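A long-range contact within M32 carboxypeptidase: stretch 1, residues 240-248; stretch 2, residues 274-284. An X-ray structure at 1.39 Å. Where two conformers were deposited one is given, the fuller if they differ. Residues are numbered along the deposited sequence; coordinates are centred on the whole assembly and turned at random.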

# COMPACT_ATOMS: atom_id res chain seq x y z
N THR A 240 -7.73 -8.44 2.76
CA THR A 240 -8.36 -8.10 4.03
C THR A 240 -8.21 -9.27 4.98
O THR A 240 -8.34 -10.44 4.59
CB THR A 240 -9.84 -7.73 3.85
OG1 THR A 240 -10.36 -7.19 5.08
CG2 THR A 240 -10.69 -8.94 3.43
N SER A 241 -7.93 -8.97 6.24
CA SER A 241 -7.79 -10.00 7.25
C SER A 241 -8.83 -9.80 8.34
O SER A 241 -9.00 -8.68 8.85
CB SER A 241 -6.39 -10.00 7.85
OG SER A 241 -6.16 -8.78 8.54
N PHE A 242 -9.54 -10.87 8.68
CA PHE A 242 -10.49 -10.89 9.79
C PHE A 242 -9.86 -11.41 11.06
O PHE A 242 -10.49 -11.38 12.13
CB PHE A 242 -11.72 -11.74 9.44
CG PHE A 242 -12.36 -11.40 8.12
CD1 PHE A 242 -12.28 -10.11 7.61
CD2 PHE A 242 -13.02 -12.37 7.38
CE1 PHE A 242 -12.83 -9.79 6.39
CE2 PHE A 242 -13.61 -12.05 6.16
CZ PHE A 242 -13.51 -10.76 5.66
N ASN A 243 -8.62 -11.89 10.96
CA ASN A 243 -7.74 -12.52 11.94
C ASN A 243 -6.68 -13.25 11.11
O ASN A 243 -6.86 -13.43 9.90
CB ASN A 243 -8.51 -13.48 12.86
CG ASN A 243 -9.21 -14.60 12.09
OD1 ASN A 243 -8.60 -15.62 11.79
ND2 ASN A 243 -10.50 -14.42 11.80
N PRO A 244 -5.58 -13.70 11.71
CA PRO A 244 -4.52 -14.35 10.89
C PRO A 244 -4.96 -15.65 10.24
O PRO A 244 -4.28 -16.12 9.30
CB PRO A 244 -3.38 -14.56 11.90
CG PRO A 244 -3.65 -13.53 12.99
CD PRO A 244 -5.14 -13.48 13.10
N LEU A 245 -6.06 -16.26 10.69
CA LEU A 245 -6.56 -17.50 10.11
C LEU A 245 -7.69 -17.27 9.11
O LEU A 245 -8.35 -18.23 8.69
CB LEU A 245 -7.00 -18.48 11.21
CG LEU A 245 -5.84 -18.86 12.15
CD1 LEU A 245 -6.35 -19.62 13.36
CD2 LEU A 245 -4.80 -19.70 11.42
N ASP A 246 -7.92 -16.01 8.71
CA ASP A 246 -8.97 -15.74 7.73
C ASP A 246 -8.55 -14.47 7.00
O ASP A 246 -9.00 -13.36 7.29
CB ASP A 246 -10.34 -15.61 8.38
CG ASP A 246 -11.47 -15.64 7.37
OD1 ASP A 246 -11.20 -15.58 6.16
OD2 ASP A 246 -12.65 -15.71 7.80
N VAL A 247 -7.69 -14.67 6.00
CA VAL A 247 -7.06 -13.60 5.25
C VAL A 247 -7.46 -13.78 3.80
O VAL A 247 -7.03 -14.75 3.15
CB VAL A 247 -5.54 -13.62 5.41
CG1 VAL A 247 -4.92 -12.50 4.54
CG2 VAL A 247 -5.15 -13.49 6.88
N ARG A 248 -8.26 -12.87 3.27
CA ARG A 248 -8.91 -13.04 1.98
C ARG A 248 -8.35 -12.04 0.97
O ARG A 248 -8.01 -10.90 1.32
CB ARG A 248 -10.44 -12.91 2.10
CG ARG A 248 -11.00 -13.86 3.14
CD ARG A 248 -12.52 -13.93 3.12
NE ARG A 248 -13.00 -14.71 4.25
CZ ARG A 248 -14.29 -14.97 4.47
NH1 ARG A 248 -15.20 -14.59 3.60
NH2 ARG A 248 -14.63 -15.63 5.56
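Stretch 2 274-284: YEQGLPTEQYG

Stretch 1 is a hairpin: T240 and R248 pair through their backbones, and a type I turn from N243 to D246 carries P244 outward at the tip. Stretch 2 comes to it as the last residues of a helix, then an irregular segment that bends past the turn, with a short 3-10 piece at T280 and E281. No backbone hydrogen bond joins the two.

Y274, in the helix, touches nothing here. E275 makes the polar anchor: S241 OG donates a hydrogen bond to E275 OE1 at 2.7 Å, while OE2 is satisfied elsewhere in the structure. The chain offers its aliphatic base to the hairpin, and V247 CG1 lies 3.7 Å from E275 CB. Q276 follows on the same valine, its CG 3.6 Å from V247 CG2. Its CA lies 3.7 Å from P244 O, and a water bridges the backbones here, donating to P244 O (2.7 Å) and to Q276 O (2.9 Å).

G277 makes no contact. Beyond it the chain, at phi/psi -74/146 for L278, is extended, and P244 becomes the hub: its CB is 3.7 Å from E275 O and 3.4 Å from L278 O. P279 CB points away, and its O lies 4.3 Å from P244 CG. T280 then brings its methyl in, CG2 lying 3.9 Å from P244 CG and 4.2 Å from L245 CG.

E281 and Q282 are out of reach, but Y283 returns. The ring ends near the start of the turn, with CE1 4.0 Å from N243 CB and its edge toward F242, CE1 being 4.1 Å from F242 O. G284 leaves the contact at a positive phi of 84°, where a CB would jam against the preceding carbonyl.

The rule is economical: one proline at a turn, one buried valine and one charged hydrogen bond.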

# COMPACT_ATOMS: atom_id res chain seq x y z
N TYR A 274 1.94 -11.80 4.67
CA TYR A 274 2.21 -11.02 5.88
C TYR A 274 1.10 -11.21 6.91
O TYR A 274 1.36 -11.52 8.08
CB TYR A 274 2.33 -9.54 5.51
CG TYR A 274 2.86 -8.59 6.56
CD1 TYR A 274 3.30 -9.04 7.81
CD2 TYR A 274 2.95 -7.23 6.28
CE1 TYR A 274 3.82 -8.14 8.74
CE2 TYR A 274 3.47 -6.33 7.21
CZ TYR A 274 3.91 -6.80 8.43
OH TYR A 274 4.43 -5.88 9.33
N GLU A 275 -0.15 -10.97 6.50
CA GLU A 275 -1.27 -11.08 7.45
C GLU A 275 -1.38 -12.48 8.05
O GLU A 275 -1.68 -12.63 9.25
CB GLU A 275 -2.58 -10.68 6.77
CG GLU A 275 -2.65 -9.18 6.47
CD GLU A 275 -2.80 -8.34 7.74
OE1 GLU A 275 -3.49 -8.79 8.68
OE2 GLU A 275 -2.27 -7.21 7.80
N GLN A 276 -1.12 -13.52 7.26
CA GLN A 276 -1.17 -14.89 7.77
C GLN A 276 -0.00 -15.19 8.70
O GLN A 276 -0.04 -16.21 9.40
CB GLN A 276 -1.25 -15.91 6.63
CG GLN A 276 -2.60 -15.90 5.94
CD GLN A 276 -2.77 -17.05 4.94
OE1 GLN A 276 -1.81 -17.52 4.36
NE2 GLN A 276 -4.01 -17.48 4.74
N GLY A 277 1.03 -14.35 8.71
CA GLY A 277 2.14 -14.54 9.61
C GLY A 277 2.11 -13.77 10.92
O GLY A 277 2.99 -13.97 11.76
N LEU A 278 1.11 -12.91 11.13
CA LEU A 278 0.99 -12.22 12.40
C LEU A 278 0.49 -13.18 13.48
O LEU A 278 -0.29 -14.10 13.19
CB LEU A 278 0.04 -11.03 12.27
CG LEU A 278 0.54 -9.91 11.35
CD1 LEU A 278 -0.59 -9.05 10.79
CD2 LEU A 278 1.59 -9.05 12.03
N PRO A 279 0.95 -13.03 14.73
CA PRO A 279 0.62 -14.03 15.76
C PRO A 279 -0.83 -13.93 16.23
O PRO A 279 -1.32 -12.84 16.55
CB PRO A 279 1.61 -13.74 16.89
CG PRO A 279 2.11 -12.35 16.64
CD PRO A 279 1.92 -12.02 15.19
N THR A 280 -1.50 -15.09 16.29
CA THR A 280 -2.88 -15.11 16.77
C THR A 280 -2.99 -14.70 18.23
O THR A 280 -4.00 -14.11 18.62
CB THR A 280 -3.51 -16.49 16.54
OG1 THR A 280 -2.70 -17.50 17.15
CG2 THR A 280 -3.61 -16.78 15.06
N GLU A 281 -1.97 -14.97 19.04
CA GLU A 281 -2.02 -14.60 20.45
C GLU A 281 -1.98 -13.09 20.66
O GLU A 281 -2.32 -12.62 21.75
CB GLU A 281 -0.88 -15.26 21.23
CG GLU A 281 -1.22 -15.54 22.70
CD GLU A 281 -2.46 -16.41 22.86
OE1 GLU A 281 -2.69 -17.32 22.03
OE2 GLU A 281 -3.23 -16.17 23.83
N GLN A 282 -1.57 -12.33 19.64
CA GLN A 282 -1.52 -10.88 19.69
C GLN A 282 -2.69 -10.23 19.00
O GLN A 282 -2.66 -9.02 18.74
CB GLN A 282 -0.21 -10.39 19.08
CG GLN A 282 0.98 -10.75 19.91
CD GLN A 282 1.03 -9.99 21.21
OE1 GLN A 282 0.89 -8.76 21.23
NE2 GLN A 282 1.25 -10.71 22.31
N TYR A 283 -3.73 -11.00 18.69
CA TYR A 283 -4.93 -10.49 18.05
C TYR A 283 -5.45 -9.25 18.79
O TYR A 283 -5.61 -9.27 20.01
CB TYR A 283 -5.98 -11.59 18.13
CG TYR A 283 -7.38 -11.21 17.68
CD1 TYR A 283 -7.71 -11.23 16.33
CD2 TYR A 283 -8.36 -10.84 18.60
CE1 TYR A 283 -8.98 -10.90 15.91
CE2 TYR A 283 -9.64 -10.52 18.17
CZ TYR A 283 -9.94 -10.54 16.84
OH TYR A 283 -11.20 -10.22 16.42
N GLY A 284 -5.68 -8.18 18.05
CA GLY A 284 -6.20 -6.96 18.64
C GLY A 284 -5.17 -6.04 19.26
O GLY A 284 -5.53 -4.92 19.67
O HOH W 1 -2.29 -18.00 9.36